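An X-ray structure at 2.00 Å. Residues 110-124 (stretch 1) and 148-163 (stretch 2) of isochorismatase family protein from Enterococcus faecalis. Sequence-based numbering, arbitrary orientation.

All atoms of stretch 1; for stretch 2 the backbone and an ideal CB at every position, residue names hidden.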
# COMPACT_ATOMS: atom_id res chain seq x y z
N GLN D 110 -8.04 7.20 -7.00
CA GLN D 110 -9.09 6.32 -6.48
C GLN D 110 -8.62 5.71 -5.16
O GLN D 110 -7.45 5.40 -5.03
CB GLN D 110 -9.40 5.17 -7.48
CG GLN D 110 -10.26 5.64 -8.66
CD GLN D 110 -10.36 4.57 -9.72
OE1 GLN D 110 -11.05 3.56 -9.56
NE2 GLN D 110 -9.63 4.77 -10.78
N THR D 111 -9.56 5.46 -4.26
CA THR D 111 -9.32 4.86 -2.91
C THR D 111 -8.28 3.74 -2.89
O THR D 111 -7.30 3.80 -2.14
CB THR D 111 -10.64 4.23 -2.39
OG1 THR D 111 -11.65 5.25 -2.39
CG2 THR D 111 -10.49 3.56 -0.98
N GLU D 112 -8.55 2.69 -3.67
CA GLU D 112 -7.75 1.49 -3.56
C GLU D 112 -6.46 1.51 -4.39
O GLU D 112 -5.61 0.66 -4.21
CB GLU D 112 -8.59 0.25 -3.91
CG GLU D 112 -8.82 0.06 -5.45
CD GLU D 112 -10.06 0.78 -5.99
OE1 GLU D 112 -10.32 1.94 -5.63
OE2 GLU D 112 -10.79 0.17 -6.80
N PHE D 113 -6.31 2.50 -5.25
CA PHE D 113 -5.13 2.56 -6.10
C PHE D 113 -4.19 3.66 -5.60
O PHE D 113 -3.46 3.41 -4.67
CB PHE D 113 -5.53 2.74 -7.57
CG PHE D 113 -6.33 1.58 -8.12
CD1 PHE D 113 -5.75 0.33 -8.28
CD2 PHE D 113 -7.66 1.74 -8.48
CE1 PHE D 113 -6.49 -0.81 -8.82
CE2 PHE D 113 -8.41 0.64 -9.03
CZ PHE D 113 -7.80 -0.64 -9.19
N CYS D 114 -4.25 4.84 -6.19
CA CYS D 114 -3.29 5.91 -5.94
C CYS D 114 -3.33 6.42 -4.50
O CYS D 114 -2.30 6.85 -3.98
CB CYS D 114 -3.56 7.12 -6.83
SG CYS D 114 -3.89 6.74 -8.61
N VAL D 115 -4.51 6.42 -3.91
CA VAL D 115 -4.66 6.92 -2.54
C VAL D 115 -4.04 5.91 -1.56
O VAL D 115 -3.16 6.27 -0.75
CB VAL D 115 -6.18 7.25 -2.18
CG1 VAL D 115 -6.30 7.81 -0.77
CG2 VAL D 115 -6.76 8.29 -3.15
N ASP D 116 -4.50 4.65 -1.63
CA ASP D 116 -3.95 3.62 -0.79
C ASP D 116 -2.44 3.54 -0.88
O ASP D 116 -1.73 3.51 0.13
CB ASP D 116 -4.62 2.27 -1.09
CG ASP D 116 -4.16 1.18 -0.20
OD1 ASP D 116 -2.97 0.83 -0.31
OD2 ASP D 116 -4.94 0.63 0.63
N THR D 117 -1.93 3.57 -2.11
CA THR D 117 -0.49 3.46 -2.28
C THR D 117 0.25 4.63 -1.68
O THR D 117 1.26 4.44 -1.03
CB THR D 117 -0.11 3.35 -3.82
OG1 THR D 117 -1.00 2.39 -4.43
CG2 THR D 117 1.33 2.83 -3.97
N THR D 118 -0.19 5.84 -1.94
CA THR D 118 0.50 7.03 -1.45
C THR D 118 0.51 7.09 0.15
O THR D 118 1.48 7.50 0.75
CB THR D 118 -0.15 8.28 -2.07
OG1 THR D 118 -0.09 8.13 -3.52
CG2 THR D 118 0.57 9.60 -1.62
N ILE D 119 -0.55 6.58 0.77
CA ILE D 119 -0.71 6.51 2.26
C ILE D 119 0.32 5.51 2.84
O ILE D 119 1.10 5.87 3.70
CB ILE D 119 -2.13 6.10 2.65
CG1 ILE D 119 -3.08 7.29 2.42
CG2 ILE D 119 -2.20 5.63 4.16
CD1 ILE D 119 -4.56 6.85 2.51
N ARG D 120 0.37 4.30 2.28
CA ARG D 120 1.35 3.25 2.69
C ARG D 120 2.76 3.71 2.44
O ARG D 120 3.61 3.54 3.32
CB ARG D 120 1.08 1.91 1.99
CG ARG D 120 -0.36 1.43 2.27
CD ARG D 120 -0.50 -0.06 2.17
NE ARG D 120 -1.90 -0.40 1.85
CZ ARG D 120 -2.55 -1.47 2.30
NH1 ARG D 120 -1.96 -2.36 3.12
NH2 ARG D 120 -3.81 -1.68 1.92
N MSE D 121 2.99 4.36 1.30
CA MSE D 121 4.32 4.94 1.04
C MSE D 121 4.71 6.08 2.01
O MSE D 121 5.82 6.11 2.51
CB MSE D 121 4.39 5.40 -0.44
CG MSE D 121 5.75 5.82 -0.87
SE MSE D 121 7.05 4.30 -1.13
CE MSE D 121 6.05 3.11 -1.30
N ALA D 122 3.84 7.06 2.17
CA ALA D 122 4.11 8.21 2.98
C ALA D 122 4.38 7.69 4.41
O ALA D 122 5.31 8.13 5.01
CB ALA D 122 2.91 9.13 2.98
N HIS D 123 3.56 6.77 4.92
CA HIS D 123 3.78 6.26 6.30
C HIS D 123 5.18 5.60 6.34
O HIS D 123 6.02 5.75 7.27
CB HIS D 123 2.72 5.20 6.64
CG HIS D 123 3.06 4.46 7.90
ND1 HIS D 123 3.91 3.36 7.94
CD2 HIS D 123 2.75 4.75 9.19
CE1 HIS D 123 4.05 2.97 9.20
NE2 HIS D 123 3.38 3.81 9.98
N GLY D 124 5.47 4.84 5.28
CA GLY D 124 6.68 4.05 5.28
C GLY D 124 7.94 4.88 5.18
O GLY D 124 9.00 4.43 5.62
N UNK D 148 -18.14 -0.67 -0.66
CA UNK D 148 -17.44 -1.78 -0.01
C UNK D 148 -15.93 -1.60 -0.06
O UNK D 148 -15.21 -1.92 0.92
CB UNK D 148 -17.82 -3.11 -0.67
N UNK D 149 -15.44 -1.11 -1.21
CA UNK D 149 -14.01 -0.81 -1.41
C UNK D 149 -13.53 0.28 -0.46
O UNK D 149 -12.47 0.15 0.18
CB UNK D 149 -13.75 -0.38 -2.86
N UNK D 150 -14.31 1.36 -0.38
CA UNK D 150 -14.05 2.46 0.55
C UNK D 150 -14.04 2.00 1.99
O UNK D 150 -13.11 2.33 2.74
CB UNK D 150 -15.10 3.56 0.37
N UNK D 151 -15.08 1.27 2.41
CA UNK D 151 -15.13 0.70 3.76
C UNK D 151 -13.86 -0.14 4.08
O UNK D 151 -13.21 0.00 5.14
CB UNK D 151 -16.38 -0.17 3.91
N UNK D 152 -13.54 -1.04 3.16
CA UNK D 152 -12.40 -1.93 3.31
C UNK D 152 -11.08 -1.19 3.54
O UNK D 152 -10.37 -1.50 4.47
CB UNK D 152 -12.28 -2.82 2.07
N UNK D 153 -10.74 -0.25 2.66
CA UNK D 153 -9.42 0.38 2.69
C UNK D 153 -9.31 1.38 3.84
O UNK D 153 -8.29 1.47 4.50
CB UNK D 153 -9.13 1.08 1.36
N UNK D 154 -10.36 2.16 4.07
CA UNK D 154 -10.38 3.11 5.17
C UNK D 154 -10.23 2.42 6.50
O UNK D 154 -9.56 2.93 7.39
CB UNK D 154 -11.67 3.93 5.15
N UNK D 155 -10.81 1.23 6.63
CA UNK D 155 -10.61 0.45 7.88
C UNK D 155 -9.17 -0.04 8.03
O UNK D 155 -8.64 -0.12 9.15
CB UNK D 155 -11.56 -0.75 7.91
N UNK D 156 -8.52 -0.39 6.91
CA UNK D 156 -7.09 -0.75 6.99
C UNK D 156 -6.22 0.47 7.41
O UNK D 156 -5.30 0.34 8.20
CB UNK D 156 -6.61 -1.29 5.64
N UNK D 157 -6.49 1.63 6.85
CA UNK D 157 -5.67 2.80 7.11
C UNK D 157 -5.81 3.31 8.57
O UNK D 157 -4.82 3.73 9.15
CB UNK D 157 -6.05 3.91 6.13
N UNK D 158 -7.00 3.25 9.12
CA UNK D 158 -7.27 3.85 10.45
C UNK D 158 -6.33 3.27 11.48
O UNK D 158 -6.31 2.04 11.68
CB UNK D 158 -8.72 3.62 10.88
N UNK D 159 -5.51 4.12 12.08
CA UNK D 159 -4.67 3.66 13.18
C UNK D 159 -3.36 3.07 12.70
O UNK D 159 -2.27 3.40 13.21
CB UNK D 159 -5.42 2.62 14.02
N UNK D 160 -3.37 2.24 11.65
CA UNK D 160 -2.08 1.68 11.27
C UNK D 160 -1.24 2.54 10.36
O UNK D 160 -0.00 2.56 10.49
CB UNK D 160 -2.30 0.33 10.59
N UNK D 161 -1.87 3.33 9.50
CA UNK D 161 -1.09 4.22 8.66
C UNK D 161 -1.36 5.70 8.94
O UNK D 161 -0.52 6.55 8.59
CB UNK D 161 -1.38 3.91 7.19
N UNK D 162 -2.56 6.00 9.44
CA UNK D 162 -2.99 7.41 9.56
C UNK D 162 -4.02 7.54 10.70
O UNK D 162 -4.50 6.55 11.24
CB UNK D 162 -3.59 7.91 8.24
N UNK D 163 -4.31 8.77 11.08
CA UNK D 163 -5.37 9.04 12.03
C UNK D 163 -6.47 9.74 11.27
O UNK D 163 -6.20 10.74 10.62
CB UNK D 163 -4.88 9.88 13.21

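The helix of residues 111-124 and the helix of 148-157 run nearly parallel (11°, axes 10.3 Å apart at closest), so stretch 1 bears on positions whose CB turns toward it and on sideways ones whose side chains reach it.

Positions 148, 151, 152, 154, 155 and 158 have nothing of stretch 1 within 5.5 Å of the ideal CB, and many residues would fit; they are Gln148, Gln151, His152, Glu154, Ala155 and Ala158.

At 149, CB points toward stretch 1, 5.5 Å from Thr111 CG2 and 5.0 Å from Glu112 OE2. A medium aliphatic would fill the gap, and a polar group could address the carboxylate. The residue is Ile149, whose CG2 packs on Glu112 CB at 3.7 Å.

Position 150 points sideways, its CB 4.7 Å from Thr111 OG1, leaving room for various side chains. Ile150 lays CG1 3.5 Å from Thr111 OG1.

At 153, CB points directly in, 3.7 Å from Thr111 CG2 and 4.3 Å from Asp116 OD2. A flat or polar side chain suits this mixed hole. It is His153: its ring receives Glu112 CB over one face (3.6 Å from CB to the ring centroid), while ND1 hydrogen-bonds Ile149 O within its own helix (3.2 Å).

Position 156 also points toward stretch 1, with CB 4.7 Å from Arg120 NH2. An acid could answer the charge, but Asp116 already pairs with it (Arg120 NE to Asp116 OD1, 2.7 Å), so an aliphatic is equally reasonable. Ile156 brings CD1 to 3.8 Å from Arg120 NH2.

At 157, CB starts sideways, 4.7 Å from Ile119 CG2, yet Asp116 offers an acceptor deeper in. A long side chain carrying a donor could combine both. Trp157 does so: NE1 donates to Asp116 OD2 (2.9 Å, 165°), although that oxygen's place is less sure, and Ile119 CD1 sits 3.5 Å above the centroid of the six-membered ring.

Position 159 has phi/psi of 86/-44, where a CB would jam against the preceding carbonyl O; this alone calls for glycine, and Gly159 is found.

Position 160, sideways with no near neighbour, tolerates many residues; Arg160 NH1 donates a hydrogen bond to Ile156 O (3.2 Å), an oxygen whose place is less sure.

At 161, CB lies 3.6 Å from Ile119 CG2, 4.3 Å from His123 CB and 5.2 Å from Arg120 N, with the Arg120 side chain within reach of a larger group. A large apolar or aromatic group fits. Phe161 takes Arg120 CG over its face (4.0 Å to the ring centroid) and directs its edge at the face of His123, planes at 83°.

Position 162, CB 4.9 Å from Ile119 CG2, suits a branched aliphatic: Leu162 CD2 reaches Ile119 CD1 at 3.7 Å. Position 163, out of reach, is Thr163.

Stretch 2 148-163: QIIQHHEAIWAGRFLT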
# COMPACT_ATOMS: atom_id res chain seq x y z
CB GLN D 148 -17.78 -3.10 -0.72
CG GLN D 148 -19.19 -3.62 -0.54
CD GLN D 148 -19.39 -4.91 -1.31
OE1 GLN D 148 -19.37 -4.91 -2.54
NE2 GLN D 148 -19.53 -6.01 -0.60
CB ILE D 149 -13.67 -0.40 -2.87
CG1 ILE D 149 -14.00 -1.53 -3.86
CG2 ILE D 149 -12.14 0.02 -2.97
CD1 ILE D 149 -14.12 -1.03 -5.31
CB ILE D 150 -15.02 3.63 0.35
CG1 ILE D 150 -14.67 4.38 -0.93
CG2 ILE D 150 -14.92 4.62 1.54
CD1 ILE D 150 -15.81 5.16 -1.53
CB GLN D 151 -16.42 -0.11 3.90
CG GLN D 151 -16.58 -0.92 5.16
CD GLN D 151 -17.87 -1.82 5.12
OE1 GLN D 151 -18.05 -2.70 4.23
NE2 GLN D 151 -18.79 -1.57 6.09
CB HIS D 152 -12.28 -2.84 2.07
CG HIS D 152 -11.13 -3.80 2.11
ND1 HIS D 152 -11.01 -4.80 3.06
CD2 HIS D 152 -10.08 -3.96 1.26
CE1 HIS D 152 -9.95 -5.55 2.77
NE2 HIS D 152 -9.35 -5.04 1.70
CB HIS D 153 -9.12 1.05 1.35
CG HIS D 153 -8.63 0.08 0.31
ND1 HIS D 153 -9.48 -0.70 -0.45
CD2 HIS D 153 -7.38 -0.30 -0.01
CE1 HIS D 153 -8.76 -1.53 -1.20
NE2 HIS D 153 -7.49 -1.32 -0.94
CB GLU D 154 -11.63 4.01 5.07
CG GLU D 154 -11.48 5.00 3.93
CD GLU D 154 -12.55 6.13 3.87
OE1 GLU D 154 -13.44 6.09 4.71
OE2 GLU D 154 -12.51 6.98 2.91
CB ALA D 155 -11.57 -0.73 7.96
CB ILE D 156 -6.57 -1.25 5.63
CG1 ILE D 156 -7.28 -2.56 5.21
CG2 ILE D 156 -5.03 -1.45 5.69
CD1 ILE D 156 -6.96 -2.92 3.75
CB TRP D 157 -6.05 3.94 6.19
CG TRP D 157 -6.02 3.58 4.68
CD1 TRP D 157 -5.25 2.61 4.03
CD2 TRP D 157 -6.75 4.26 3.68
NE1 TRP D 157 -5.54 2.64 2.66
CE2 TRP D 157 -6.42 3.67 2.42
CE3 TRP D 157 -7.67 5.32 3.73
CZ2 TRP D 157 -7.01 4.08 1.21
CZ3 TRP D 157 -8.26 5.76 2.52
CH2 TRP D 157 -7.89 5.11 1.24
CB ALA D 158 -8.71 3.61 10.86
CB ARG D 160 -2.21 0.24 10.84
CG ARG D 160 -2.85 0.06 9.60
CD ARG D 160 -2.43 -1.26 8.98
NE ARG D 160 -2.72 -2.42 9.82
CZ ARG D 160 -3.88 -2.79 10.35
NH1 ARG D 160 -5.00 -2.07 10.21
NH2 ARG D 160 -3.89 -3.92 11.03
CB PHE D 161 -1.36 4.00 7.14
CG PHE D 161 -0.99 2.60 6.66
CD1 PHE D 161 0.34 2.22 6.52
CD2 PHE D 161 -1.97 1.69 6.32
CE1 PHE D 161 0.67 0.91 6.10
CE2 PHE D 161 -1.65 0.38 5.89
CZ PHE D 161 -0.33 -0.01 5.82
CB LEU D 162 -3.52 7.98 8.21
CG LEU D 162 -4.71 7.27 7.49
CD1 LEU D 162 -6.03 7.49 8.28
CD2 LEU D 162 -4.86 7.86 6.09
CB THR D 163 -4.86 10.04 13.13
OG1 THR D 163 -3.68 9.54 13.76
CG2 THR D 163 -5.96 10.28 14.22
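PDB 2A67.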